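Local coordinates for protein nucleoside-triphosphatase THEP1 (Aquifex aeolicus, PDB 1YE8) that hydrolyses nucleoside triphosphates, ATP, GTP, CTP, TTP and UTP among them, to the diphosphate and phosphate, and shows no kinase activity, at residues Arg90-Ala95 / Lys101-Asp106; Leu16-Val21 / Gly30-Glu35; Ala135-Arg140 / Glu148-Pro153; Ile3-Thr6 / Gly12-Thr15; Thr45-Ile50 / Gly71-Asn76. All blocks are in the same frame, centred on the assembly; numbering follows the deposited sequence.

Overall arrangement
From the N terminus the five contacts follow in series, none nesting or crossing. Contact 4 closes the phosphate-binding loop between strand 2-6 and helix 13-24. Contact 2 returns that helix to strand 31-36, where the chain passes from the parallel to the antiparallel sheet. Contact 5 stays in the antiparallel sheet and spans strand 56-61. Contact 1 folds helix 77-97 back on strand 102-105, and contact 3 closes the excursion from strand 132-136 through helix 144-150. Backbone bonds join contacts 3 and 4 at Ala135 and Ile5, and contacts 2 and 5 at Glu34 and Arg48; Asp106 of contact 1 meets Thr14, Thr33 and Thr136 of the others.

Contact 1 (Arg90-Ala95 / Lys101-Asp106); sequences RAYREA and KVIIID
The Tyr92 ring meets Ile103 obliquely, CD1 to CD1 at 4.2 Å; Lys96 makes a cation-pi contact with the ring, Gln124 and Ile125 of helix 116-126 also touch the tyrosine, and its OH bonds to Asp128. The other flat group, the Arg90 guanidinium, has Glu94 and a water at its edge. This is a helix laid against the parallel sheet of a RecA-like P-loop NTPase: the 90-95 turn of helix 77-97 runs nearly antiparallel to strand 102-105 (159°). Arg90 NE points straight at Glu94 OE2 (2.6 Å, 168°), in the guanidinium plane, and meets the oxygen almost end-on, a salt bridge one turn along the helix. The edge water accepts from Arg90 NH2, donates to Glu94 OE1 at 2.7 Å, and weakly accepts from Lys101 NZ. The lysine, bent at chi2 (-65°), leaves NZ 4.2 Å from Glu94 OE1, beyond a salt bridge; its ammonium hydrogen-bonds to Lys26 O.

Away from these charges, Ile103 fits between two alanines a turn apart. Its CG1 touches Ala95 CB at 3.8 Å and its CG2 touches Ala91 CB at 4.0 Å, while CD1 reaches on to the tyrosine. The strand leads to Asp106, within a predicted ATP-binding stretch. Where helix and strand come together, a second water donates to Ala95 O at 3.0 Å and to Lys101 O at 2.8 Å.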
# COMPACT_ATOMS: atom_id res chain seq x y z
N ARG A 90 -10.39 5.24 8.57
CA ARG A 90 -10.29 6.70 8.71
C ARG A 90 -9.97 7.36 7.37
O ARG A 90 -10.62 8.33 6.97
CB ARG A 90 -9.22 7.07 9.74
CG ARG A 90 -8.94 8.54 9.81
CD ARG A 90 -7.83 8.93 10.77
NE ARG A 90 -7.36 10.24 10.36
CZ ARG A 90 -6.20 10.76 10.64
NH1 ARG A 90 -5.32 10.10 11.42
NH2 ARG A 90 -5.91 11.95 10.14
N ALA A 91 -8.96 6.83 6.67
CA ALA A 91 -8.56 7.40 5.38
C ALA A 91 -9.73 7.45 4.41
O ALA A 91 -9.94 8.46 3.75
CB ALA A 91 -7.41 6.61 4.78
N TYR A 92 -10.52 6.37 4.36
CA TYR A 92 -11.67 6.28 3.45
C TYR A 92 -12.76 7.29 3.86
O TYR A 92 -13.28 8.01 2.99
CB TYR A 92 -12.17 4.83 3.43
CG TYR A 92 -13.22 4.53 2.38
CD1 TYR A 92 -13.15 5.10 1.10
CD2 TYR A 92 -14.26 3.65 2.65
CE1 TYR A 92 -14.10 4.81 0.13
CE2 TYR A 92 -15.21 3.36 1.69
CZ TYR A 92 -15.12 3.95 0.44
OH TYR A 92 -16.07 3.65 -0.51
N ARG A 93 -13.08 7.37 5.15
CA ARG A 93 -14.07 8.38 5.57
C ARG A 93 -13.61 9.78 5.19
O ARG A 93 -14.40 10.58 4.67
CB ARG A 93 -14.32 8.37 7.08
CG ARG A 93 -15.19 7.24 7.57
CD ARG A 93 -15.54 7.38 9.05
NE ARG A 93 -14.33 7.40 9.88
CZ ARG A 93 -13.77 6.32 10.42
NH1 ARG A 93 -14.30 5.11 10.24
NH2 ARG A 93 -12.67 6.46 11.14
N GLU A 94 -12.36 10.10 5.48
CA GLU A 94 -11.88 11.46 5.24
C GLU A 94 -11.78 11.76 3.75
O GLU A 94 -12.13 12.86 3.32
CB GLU A 94 -10.54 11.70 5.91
CG GLU A 94 -10.59 11.77 7.42
CD GLU A 94 -9.38 12.47 7.97
OE1 GLU A 94 -9.01 13.54 7.43
OE2 GLU A 94 -8.76 11.95 8.91
N ALA A 95 -11.31 10.79 2.96
CA ALA A 95 -11.10 10.99 1.53
C ALA A 95 -12.41 11.13 0.75
O ALA A 95 -12.43 11.78 -0.30
CB ALA A 95 -10.24 9.86 0.94
N LYS A 101 -7.58 14.72 0.01
CA LYS A 101 -6.95 13.61 0.71
C LYS A 101 -6.63 12.46 -0.25
O LYS A 101 -7.35 12.21 -1.24
CB LYS A 101 -7.84 13.09 1.86
CG LYS A 101 -8.14 14.10 2.97
CD LYS A 101 -6.94 14.55 3.77
CE LYS A 101 -7.41 15.40 4.95
NZ LYS A 101 -6.27 16.10 5.61
N VAL A 102 -5.55 11.78 0.08
CA VAL A 102 -5.05 10.65 -0.71
C VAL A 102 -4.81 9.49 0.24
O VAL A 102 -4.04 9.62 1.21
CB VAL A 102 -3.74 11.01 -1.46
CG1 VAL A 102 -3.26 9.82 -2.28
CG2 VAL A 102 -3.96 12.26 -2.34
N ILE A 103 -5.48 8.37 -0.04
CA ILE A 103 -5.33 7.14 0.74
C ILE A 103 -4.04 6.45 0.32
O ILE A 103 -3.78 6.33 -0.87
CB ILE A 103 -6.54 6.21 0.52
CG1 ILE A 103 -7.84 6.97 0.87
CG2 ILE A 103 -6.38 4.93 1.35
CD1 ILE A 103 -9.10 6.20 0.52
N ILE A 104 -3.26 5.99 1.30
CA ILE A 104 -1.94 5.37 1.03
C ILE A 104 -1.97 3.90 1.43
O ILE A 104 -2.27 3.59 2.58
CB ILE A 104 -0.83 6.10 1.83
CG1 ILE A 104 -0.86 7.61 1.58
CG2 ILE A 104 0.52 5.47 1.56
CD1 ILE A 104 -0.54 8.08 0.16
N ILE A 105 -1.66 3.00 0.49
CA ILE A 105 -1.72 1.56 0.80
C ILE A 105 -0.50 0.85 0.21
O ILE A 105 -0.50 0.46 -0.97
CB ILE A 105 -3.02 0.90 0.22
CG1 ILE A 105 -4.28 1.75 0.48
CG2 ILE A 105 -3.19 -0.51 0.83
CD1 ILE A 105 -5.56 1.13 -0.07
N ASP A 106 0.55 0.67 1.01
CA ASP A 106 1.72 -0.09 0.57
C ASP A 106 1.88 -1.21 1.59
O ASP A 106 2.24 -0.95 2.74
CB ASP A 106 2.96 0.82 0.51
CG ASP A 106 4.26 0.05 0.39
OD1 ASP A 106 4.41 -0.72 -0.60
OD2 ASP A 106 5.17 0.16 1.22
O HOH W 1 -6.72 14.40 8.60
O HOH W 2 -9.99 11.68 -2.06

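Contact 2 (Leu16-Val21 / Gly30-Glu35); sequences LVKKIV and GFWTEE
Lys18 lies across the indole of Trp32 at about a right angle, and this is the tight half of the contact. It joins helix 13-24, whose first turn completes the P-loop, to strand 31-36, the edge strand of the antiparallel sheet; just before it, at Gly30, the chain turns the corner out of the parallel sheet. Lys18 CG sits over the five-membered ring of Trp32, 3.7 Å from the centroid and only 11° off the normal, a clear CH-pi contact, and CD follows at 3.5 Å from Trp32 NE1. Trp32 CG stands between the backbone N and the carbonyl carbon (chi1 61°), which turns the indole toward the helix; its other neighbours include Thr14 and Asp106, which puts it beside the probable nucleotide site.

The valine end is looser. Val17 CG1 comes no closer than 4.3 Å to Trp32 CB, and Val21 CG1 meets Trp32 CZ3 obliquely at 4.0 Å. Both valines also pack on Ile104 of the parallel sheet. Val17 is buried; Val21, like Lys18, Trp32 and Glu34, is partly exposed.

On the outer side Glu34 closes a three-way link. Its OE2 takes a salt bridge from Lys18 NZ at 2.7 Å and a hydrogen bond from Trp32 NE1 at 3.0 Å. The lysine arrives well above the carboxylate plane, while the indole N-H comes to the anti side, 22° out of the plane and on the other face from the lysine.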
# COMPACT_ATOMS: atom_id res chain seq x y z
N LEU A 16 9.51 5.15 -2.78
CA LEU A 16 8.75 6.10 -3.56
C LEU A 16 7.47 6.53 -2.81
O LEU A 16 7.15 7.72 -2.75
CB LEU A 16 8.41 5.53 -4.93
CG LEU A 16 7.49 6.35 -5.83
CD1 LEU A 16 8.06 7.76 -6.11
CD2 LEU A 16 7.26 5.61 -7.12
N VAL A 17 6.73 5.55 -2.26
CA VAL A 17 5.54 5.88 -1.49
C VAL A 17 5.86 6.86 -0.34
O VAL A 17 5.12 7.81 -0.13
CB VAL A 17 4.81 4.61 -0.99
CG1 VAL A 17 3.73 4.96 0.04
CG2 VAL A 17 4.18 3.88 -2.17
N LYS A 18 6.98 6.64 0.37
CA LYS A 18 7.37 7.54 1.46
C LYS A 18 7.64 8.97 0.95
O LYS A 18 7.26 9.94 1.59
CB LYS A 18 8.55 6.96 2.22
CG LYS A 18 8.16 5.77 3.08
CD LYS A 18 9.35 5.05 3.68
CE LYS A 18 10.08 5.90 4.70
NZ LYS A 18 11.21 5.13 5.28
N LYS A 19 8.26 9.07 -0.22
CA LYS A 19 8.50 10.38 -0.83
C LYS A 19 7.17 11.06 -1.16
O LYS A 19 7.01 12.27 -0.97
CB LYS A 19 9.31 10.26 -2.12
CG LYS A 19 10.78 9.92 -1.97
CD LYS A 19 11.38 9.65 -3.36
CE LYS A 19 12.85 9.34 -3.31
NZ LYS A 19 13.35 9.11 -4.69
N ILE A 20 6.21 10.28 -1.67
CA ILE A 20 4.89 10.80 -1.98
C ILE A 20 4.19 11.30 -0.72
O ILE A 20 3.61 12.40 -0.71
CB ILE A 20 4.03 9.74 -2.74
CG1 ILE A 20 4.60 9.47 -4.14
CG2 ILE A 20 2.59 10.17 -2.85
CD1 ILE A 20 4.07 8.17 -4.78
N VAL A 21 4.25 10.50 0.35
CA VAL A 21 3.66 10.88 1.64
C VAL A 21 4.25 12.19 2.16
O VAL A 21 3.50 13.09 2.59
CB VAL A 21 3.82 9.74 2.67
CG1 VAL A 21 3.50 10.21 4.10
CG2 VAL A 21 2.94 8.54 2.28
N GLY A 30 -2.81 6.73 5.61
CA GLY A 30 -2.74 5.31 5.32
C GLY A 30 -1.51 4.67 5.93
O GLY A 30 -1.12 5.00 7.06
N PHE A 31 -0.87 3.77 5.20
CA PHE A 31 0.29 3.08 5.73
C PHE A 31 1.20 2.61 4.63
O PHE A 31 0.78 2.45 3.45
CB PHE A 31 -0.13 1.90 6.64
CG PHE A 31 -0.73 0.72 5.90
CD1 PHE A 31 0.08 -0.23 5.29
CD2 PHE A 31 -2.11 0.59 5.77
CE1 PHE A 31 -0.47 -1.30 4.60
CE2 PHE A 31 -2.66 -0.48 5.07
CZ PHE A 31 -1.84 -1.43 4.49
N TRP A 32 2.44 2.32 5.03
CA TRP A 32 3.39 1.62 4.19
C TRP A 32 4.04 0.49 4.96
O TRP A 32 3.77 0.30 6.15
CB TRP A 32 4.43 2.57 3.55
CG TRP A 32 5.29 3.31 4.55
CD1 TRP A 32 6.50 2.93 5.05
CD2 TRP A 32 4.97 4.56 5.17
NE1 TRP A 32 6.97 3.87 5.94
CE2 TRP A 32 6.05 4.88 6.04
CE3 TRP A 32 3.90 5.46 5.08
CZ2 TRP A 32 6.07 6.06 6.81
CZ3 TRP A 32 3.92 6.62 5.86
CH2 TRP A 32 5.01 6.91 6.70
N THR A 33 4.85 -0.30 4.26
CA THR A 33 5.42 -1.51 4.84
C THR A 33 6.93 -1.49 4.65
O THR A 33 7.43 -1.43 3.52
CB THR A 33 4.78 -2.75 4.18
OG1 THR A 33 3.39 -2.80 4.54
CG2 THR A 33 5.36 -4.06 4.74
N GLU A 34 7.66 -1.51 5.76
CA GLU A 34 9.11 -1.45 5.71
C GLU A 34 9.73 -2.76 6.10
O GLU A 34 9.21 -3.48 6.95
CB GLU A 34 9.62 -0.36 6.65
CG GLU A 34 9.41 1.05 6.10
CD GLU A 34 10.17 2.12 6.87
OE1 GLU A 34 11.12 1.80 7.62
OE2 GLU A 34 9.79 3.31 6.73
N GLU A 35 10.86 -3.08 5.47
CA GLU A 35 11.63 -4.26 5.86
C GLU A 35 12.20 -4.08 7.26
O GLU A 35 12.60 -2.97 7.66
CB GLU A 35 12.77 -4.50 4.86
CG GLU A 35 12.34 -4.66 3.40
CD GLU A 35 13.52 -4.78 2.45
OE1 GLU A 35 14.43 -3.91 2.50
OE2 GLU A 35 13.54 -5.74 1.65

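Contact 3 (Ala135-Arg140 / Glu148-Pro153); sequences ATIPIR and EIRRLP
The loop leaving strand 132-136 beside the probable nucleotide site is gripped by Arg150, at the end of helix 144-150, through the carbonyl of Pro138. Arg150 NH2 donates to Pro138 O at 2.9 Å, close to the guanidinium plane but tilted from the carbonyl plane, with an N-H...O angle of 161°; a weak second bond comes from NH1. The flat group is sandwiched. Ile137 CD1 lies 3.6 Å above one face, toward the rim, and Ile139 O lies 3.2 Å above the opposite face. That carbonyl and the one from Arg140 are close to NH2 but poorly angled for bonding. Two torsions set the group here: CG runs anti to the backbone N (chi1 -168°), and the chain bends at chi3 (-47°), which brings the guanidinium to the Pro138 carbonyl. Arg150 NE makes a salt bridge with Asp141, so the same arginine holds the loop at both residues.

In the fold, strand 132-136, helix 144-150 and strand 156-159 form a beta-alpha-beta crossover that passes over strand 2-6, the strand lying between the other two in the parallel sheet. Ile137 and Ile149 both rest on Ile4 of that middle strand, and they meet each other obliquely, CG2 to CG2, at 3.9 Å. Ile137 also uses CD1 against the base of the arginine, 3.7 Å from Arg150 CB. Pro138 approaches Glu107 (predicted) and Ile139 approaches Glu8 (inferred) of the ATP site. Past the helix, Leu152 N bonds back to Ile149 O at 3.0 Å.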
# COMPACT_ATOMS: atom_id res chain seq x y z
N ALA A 135 -1.33 3.23 -4.26
CA ALA A 135 -1.20 1.85 -3.74
C ALA A 135 -0.10 1.15 -4.50
O ALA A 135 0.21 1.50 -5.65
CB ALA A 135 -2.50 1.08 -3.86
N THR A 136 0.50 0.14 -3.88
CA THR A 136 1.49 -0.69 -4.55
C THR A 136 0.98 -2.12 -4.66
O THR A 136 0.22 -2.61 -3.80
CB THR A 136 2.82 -0.70 -3.79
OG1 THR A 136 2.59 -1.15 -2.44
CG2 THR A 136 3.38 0.72 -3.69
N ILE A 137 1.42 -2.79 -5.71
CA ILE A 137 1.17 -4.22 -5.90
C ILE A 137 2.43 -4.88 -6.42
O ILE A 137 3.24 -4.24 -7.09
CB ILE A 137 -0.01 -4.50 -6.89
CG1 ILE A 137 0.22 -3.82 -8.25
CG2 ILE A 137 -1.35 -4.14 -6.25
CD1 ILE A 137 -0.81 -4.22 -9.29
N PRO A 138 2.58 -6.17 -6.15
CA PRO A 138 3.70 -6.92 -6.71
C PRO A 138 3.59 -7.03 -8.23
O PRO A 138 2.52 -6.80 -8.81
CB PRO A 138 3.63 -8.29 -6.01
CG PRO A 138 2.28 -8.38 -5.44
CD PRO A 138 1.71 -7.02 -5.30
N ILE A 139 4.71 -7.33 -8.87
CA ILE A 139 4.74 -7.41 -10.33
C ILE A 139 4.13 -8.71 -10.87
O ILE A 139 3.73 -8.78 -12.03
CB ILE A 139 6.19 -7.20 -10.85
CG1 ILE A 139 6.22 -6.85 -12.35
CG2 ILE A 139 7.08 -8.39 -10.55
CD1 ILE A 139 5.57 -5.52 -12.72
N ARG A 140 4.03 -9.72 -10.02
CA ARG A 140 3.36 -10.96 -10.39
C ARG A 140 1.98 -11.04 -9.75
O ARG A 140 1.72 -10.44 -8.70
CB ARG A 140 4.21 -12.18 -9.98
CG ARG A 140 5.53 -12.32 -10.77
CD ARG A 140 6.41 -13.49 -10.34
NE ARG A 140 6.59 -13.57 -8.88
CZ ARG A 140 5.96 -14.42 -8.07
NH1 ARG A 140 5.08 -15.30 -8.55
NH2 ARG A 140 6.20 -14.39 -6.77
N GLU A 148 -6.84 -8.11 -10.02
CA GLU A 148 -7.97 -7.21 -10.08
C GLU A 148 -7.52 -5.74 -10.06
O GLU A 148 -8.03 -4.91 -10.81
CB GLU A 148 -8.89 -7.52 -8.90
CG GLU A 148 -10.14 -6.67 -8.80
CD GLU A 148 -11.03 -7.06 -7.64
OE1 GLU A 148 -11.19 -8.27 -7.39
OE2 GLU A 148 -11.59 -6.15 -6.99
N ILE A 149 -6.58 -5.43 -9.17
CA ILE A 149 -6.07 -4.07 -9.04
C ILE A 149 -5.17 -3.70 -10.23
O ILE A 149 -5.23 -2.57 -10.74
CB ILE A 149 -5.35 -3.86 -7.66
CG1 ILE A 149 -6.34 -4.05 -6.49
CG2 ILE A 149 -4.64 -2.51 -7.62
CD1 ILE A 149 -7.74 -3.46 -6.68
N ARG A 150 -4.37 -4.65 -10.72
CA ARG A 150 -3.53 -4.38 -11.88
C ARG A 150 -4.36 -3.94 -13.08
O ARG A 150 -3.95 -3.06 -13.83
CB ARG A 150 -2.69 -5.60 -12.22
CG ARG A 150 -1.58 -5.30 -13.24
CD ARG A 150 -0.81 -6.53 -13.72
NE ARG A 150 -0.43 -7.39 -12.61
CZ ARG A 150 0.50 -7.09 -11.70
NH1 ARG A 150 1.24 -5.99 -11.79
NH2 ARG A 150 0.71 -7.94 -10.71
N ARG A 151 -5.55 -4.53 -13.22
CA ARG A 151 -6.42 -4.19 -14.35
C ARG A 151 -7.52 -3.16 -14.01
O ARG A 151 -8.45 -2.97 -14.79
CB ARG A 151 -6.97 -5.46 -15.02
CG ARG A 151 -8.03 -6.22 -14.27
CD ARG A 151 -8.35 -7.58 -14.90
NE ARG A 151 -7.22 -8.14 -15.66
CZ ARG A 151 -7.21 -9.34 -16.24
NH1 ARG A 151 -8.26 -10.14 -16.14
NH2 ARG A 151 -6.14 -9.74 -16.91
N LEU A 152 -7.40 -2.47 -12.88
CA LEU A 152 -8.41 -1.49 -12.47
C LEU A 152 -8.64 -0.43 -13.55
O LEU A 152 -7.73 0.32 -13.87
CB LEU A 152 -7.96 -0.82 -11.17
CG LEU A 152 -8.95 0.10 -10.45
CD1 LEU A 152 -10.16 -0.68 -9.96
CD2 LEU A 152 -8.25 0.79 -9.30
N PRO A 153 -9.85 -0.35 -14.12
CA PRO A 153 -10.12 0.69 -15.14
C PRO A 153 -9.89 2.11 -14.65
O PRO A 153 -10.25 2.43 -13.51
CB PRO A 153 -11.61 0.47 -15.46
CG PRO A 153 -11.81 -0.96 -15.19
CD PRO A 153 -11.01 -1.24 -13.93

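Contact 4 (Ile3-Thr6 / Gly12-Thr15); sequences IIIT and GKTT. With NA (sodium ion), chain C; MG (magnesium ion), chain B; PO4 (phosphate ion), chain E.
Lys13 lays its aliphatic chain along the end of strand 2-6, with CD 3.6 Å from Thr6 C and close to Ile5 O as well. The chain bends at both chi3 and chi4 (chi4 -76°), curling NZ round to the modelled sodium ion at 2.3 Å. The sodium also takes O3 of a bound phosphate at 2.0 Å, Glu8 O and, farther off, a water; the phosphate bond is short for sodium, so the ion's identity is doubtful.

The phosphate sits at the start of the helix, held by successive backbone amides. Lys13 N donates to phosphate O3 at 2.7 Å (168°), and Thr14 N to phosphate O1 at 3.0 Å (173°). Gly12 N, at the N-cap, also donates to O3 and only weakly to O2, and Gly10 N adds another bond from the loop. This strand-loop-helix with its run of amides is the P-loop, or Walker A motif; Gly7 to Thr14 are the inferred ATP-binding residues, and the phosphate, probably from the crystallisation liquor, lies where a nucleotide phosphate would be expected.

Beside it, magnesium is bound by Thr14 OG1 and phosphate O1, each at 2.1 Å, and by three waters. Farther out, Thr14 OG1 is within hydrogen-bonding distance of both Asp106 OD2 and Thr33 O, which help place it. Behind the lysine, Ile5 CG2 touches Lys13 CG at 4.1 Å, the two side chains lying alongside and pointing opposite ways. Ile5 also packs on Leu16 and Ile20 of the helix, while Thr6 OG1 is bonded to Ile137 O in the adjoining loop.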
# COMPACT_ATOMS: atom_id res chain seq x y z
N ILE A 3 -3.42 5.82 -8.29
CA ILE A 3 -2.05 5.58 -8.76
C ILE A 3 -1.63 4.21 -8.25
O ILE A 3 -1.58 3.99 -7.02
CB ILE A 3 -1.06 6.64 -8.17
CG1 ILE A 3 -1.54 8.09 -8.40
CG2 ILE A 3 0.35 6.41 -8.71
CD1 ILE A 3 -1.54 8.50 -9.86
N ILE A 4 -1.34 3.29 -9.17
CA ILE A 4 -0.93 1.93 -8.82
C ILE A 4 0.53 1.77 -9.22
O ILE A 4 0.87 1.85 -10.40
CB ILE A 4 -1.80 0.88 -9.54
CG1 ILE A 4 -3.27 1.10 -9.20
CG2 ILE A 4 -1.34 -0.53 -9.14
CD1 ILE A 4 -4.22 0.18 -9.88
N ILE A 5 1.38 1.53 -8.23
CA ILE A 5 2.82 1.39 -8.44
C ILE A 5 3.19 -0.08 -8.30
O ILE A 5 2.90 -0.73 -7.29
CB ILE A 5 3.61 2.24 -7.42
CG1 ILE A 5 3.25 3.72 -7.54
CG2 ILE A 5 5.13 2.02 -7.61
CD1 ILE A 5 3.59 4.54 -6.30
N THR A 6 3.83 -0.61 -9.33
CA THR A 6 4.27 -2.00 -9.32
C THR A 6 5.74 -2.07 -9.71
O THR A 6 6.34 -1.05 -10.06
CB THR A 6 3.32 -2.83 -10.22
OG1 THR A 6 3.54 -4.23 -10.02
CG2 THR A 6 3.52 -2.58 -11.75
N GLY A 12 12.24 -0.28 -5.01
CA GLY A 12 12.03 0.98 -4.33
C GLY A 12 10.60 1.49 -4.25
O GLY A 12 10.38 2.70 -4.15
N LYS A 13 9.62 0.58 -4.28
CA LYS A 13 8.21 0.98 -4.21
C LYS A 13 7.86 1.70 -2.90
O LYS A 13 7.26 2.76 -2.92
CB LYS A 13 7.26 -0.19 -4.45
CG LYS A 13 7.43 -0.85 -5.82
CD LYS A 13 6.28 -1.78 -6.19
CE LYS A 13 6.07 -2.94 -5.25
NZ LYS A 13 7.08 -4.00 -5.47
N THR A 14 8.26 1.11 -1.77
CA THR A 14 8.04 1.76 -0.46
C THR A 14 8.74 3.11 -0.37
O THR A 14 8.16 4.08 0.10
CB THR A 14 8.53 0.84 0.66
OG1 THR A 14 7.78 -0.38 0.62
CG2 THR A 14 8.24 1.44 2.05
N THR A 15 9.98 3.16 -0.84
CA THR A 15 10.75 4.39 -0.85
C THR A 15 10.03 5.48 -1.61
O THR A 15 9.94 6.62 -1.14
CB THR A 15 12.13 4.13 -1.47
OG1 THR A 15 12.91 3.39 -0.53
CG2 THR A 15 12.92 5.44 -1.68
NA NA C . 9.35 -3.75 -5.01
MG MG B . 8.13 -2.26 -0.27
P PO4 E . 10.53 -2.20 -2.69
O1 PO4 E . 9.38 -1.63 -1.86
O2 PO4 E . 11.83 -1.48 -2.52
O3 PO4 E . 10.11 -2.10 -4.13
O4 PO4 E . 10.73 -3.65 -2.34
O HOH W 3 7.42 -2.97 1.51
O HOH W 4 6.48 -2.31 -1.17
O HOH W 5 10.34 -1.89 0.56
O HOH W 6 7.38 -4.15 -2.80

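Contact 5 (Thr45-Ile50 / Gly71-Asn76); sequences TGFRII and GSYGVN
Phe47 and Tyr73 form an edge-to-face (T-shaped) aromatic pair, the ring centroids 5.1 Å apart and the planes at 61°. The edge belongs to the phenylalanine: its CE1 stands 3.7 Å above the plane of the Tyr73 ring, over the centre. On the tyrosine's opposite face lies Ser72 OG, toward the rim, 4.1 Å above the plane.

Contacts with the backbone come at the rim of the tyrosine. Tyr73 CE1 lies 3.6 Å from Thr45 C and 3.7 Å from Gly46 N, both near the ring plane, so the edge of the ring abuts the peptide linking these two residues. That peptide belongs to a classic beta bulge, in which Thr45 and Gly46 both face Val36 of the neighbouring strand.

The polar link leads outward: Tyr73 OH bonds to Arg44 NE, next to the bulge.

No hydrogen bond joins the two segments, because strand 56-61 runs between strands 46-51 and 73-75 in the antiparallel sheet, Phe47 bonding through its backbone to Phe59 and Ser60. Phe47 also packs on Met111, and its side chain is about 6 Å, nearest atom to ion, from the magnesium. Asn76, at the N-cap, links strand 73-75 to helix 77-97 by capping Tyr79 N with OD1, while Ile49, farther along the strand of Phe47, rests on that helix at Phe80, Leu83 and Ala84.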
# COMPACT_ATOMS: atom_id res chain seq x y z
N THR A 45 14.64 -9.86 8.24
CA THR A 45 13.98 -10.90 9.03
C THR A 45 12.46 -10.74 9.08
O THR A 45 11.77 -11.60 9.61
CB THR A 45 14.46 -10.87 10.49
OG1 THR A 45 14.10 -9.62 11.07
CG2 THR A 45 16.00 -10.93 10.59
N GLY A 46 11.95 -9.63 8.58
CA GLY A 46 10.52 -9.41 8.65
C GLY A 46 10.08 -8.11 8.03
O GLY A 46 10.85 -7.44 7.32
N PHE A 47 8.83 -7.75 8.32
CA PHE A 47 8.17 -6.57 7.77
C PHE A 47 7.34 -5.87 8.83
O PHE A 47 6.64 -6.53 9.62
CB PHE A 47 7.28 -6.95 6.57
CG PHE A 47 8.04 -7.61 5.45
CD1 PHE A 47 8.27 -8.98 5.46
CD2 PHE A 47 8.55 -6.85 4.40
CE1 PHE A 47 8.97 -9.60 4.44
CE2 PHE A 47 9.27 -7.47 3.36
CZ PHE A 47 9.47 -8.84 3.39
N ARG A 48 7.37 -4.55 8.79
CA ARG A 48 6.72 -3.67 9.75
C ARG A 48 5.73 -2.77 9.03
O ARG A 48 6.08 -2.13 8.05
CB ARG A 48 7.79 -2.81 10.46
CG ARG A 48 7.31 -2.09 11.70
CD ARG A 48 8.36 -1.23 12.39
NE ARG A 48 9.73 -1.59 12.04
CZ ARG A 48 10.61 -2.17 12.85
NH1 ARG A 48 10.29 -2.49 14.10
NH2 ARG A 48 11.82 -2.44 12.41
N ILE A 49 4.51 -2.71 9.51
CA ILE A 49 3.55 -1.71 9.01
C ILE A 49 3.83 -0.40 9.75
O ILE A 49 4.05 -0.40 10.96
CB ILE A 49 2.06 -2.19 9.17
CG1 ILE A 49 1.10 -1.08 8.73
CG2 ILE A 49 1.77 -2.69 10.59
CD1 ILE A 49 -0.34 -1.53 8.52
N ILE A 50 3.87 0.70 9.01
CA ILE A 50 4.08 2.03 9.58
C ILE A 50 2.96 2.91 9.04
O ILE A 50 2.79 3.00 7.83
CB ILE A 50 5.46 2.59 9.18
CG1 ILE A 50 6.56 1.62 9.64
CG2 ILE A 50 5.63 4.00 9.78
CD1 ILE A 50 8.00 2.12 9.51
N GLY A 71 7.01 -17.93 2.13
CA GLY A 71 8.33 -18.52 2.33
C GLY A 71 8.58 -18.79 3.80
O GLY A 71 7.82 -19.53 4.45
N SER A 72 9.64 -18.20 4.34
CA SER A 72 9.99 -18.41 5.73
C SER A 72 9.34 -17.39 6.68
O SER A 72 9.54 -17.45 7.89
CB SER A 72 11.51 -18.36 5.91
OG SER A 72 12.00 -17.08 5.61
N TYR A 73 8.58 -16.44 6.12
CA TYR A 73 7.94 -15.40 6.93
C TYR A 73 6.57 -15.84 7.43
O TYR A 73 5.70 -16.14 6.62
CB TYR A 73 7.78 -14.12 6.11
CG TYR A 73 9.08 -13.53 5.66
CD1 TYR A 73 9.81 -12.69 6.49
CD2 TYR A 73 9.62 -13.85 4.42
CE1 TYR A 73 11.04 -12.17 6.10
CE2 TYR A 73 10.84 -13.33 4.01
CZ TYR A 73 11.55 -12.49 4.86
OH TYR A 73 12.76 -11.97 4.47
N GLY A 74 6.39 -15.86 8.74
CA GLY A 74 5.09 -16.10 9.36
C GLY A 74 4.35 -14.79 9.49
O GLY A 74 4.91 -13.81 9.98
N VAL A 75 3.10 -14.77 9.02
CA VAL A 75 2.29 -13.56 9.04
C VAL A 75 1.26 -13.61 10.17
O VAL A 75 0.47 -14.56 10.29
CB VAL A 75 1.54 -13.35 7.70
CG1 VAL A 75 0.67 -12.09 7.75
CG2 VAL A 75 2.54 -13.26 6.54
N ASN A 76 1.29 -12.57 11.00
CA ASN A 76 0.29 -12.41 12.05
C ASN A 76 -0.77 -11.43 11.57
O ASN A 76 -0.55 -10.19 11.55
CB ASN A 76 0.94 -11.96 13.35
CG ASN A 76 -0.03 -12.00 14.51
OD1 ASN A 76 -1.17 -11.56 14.38
ND2 ASN A 76 0.43 -12.53 15.66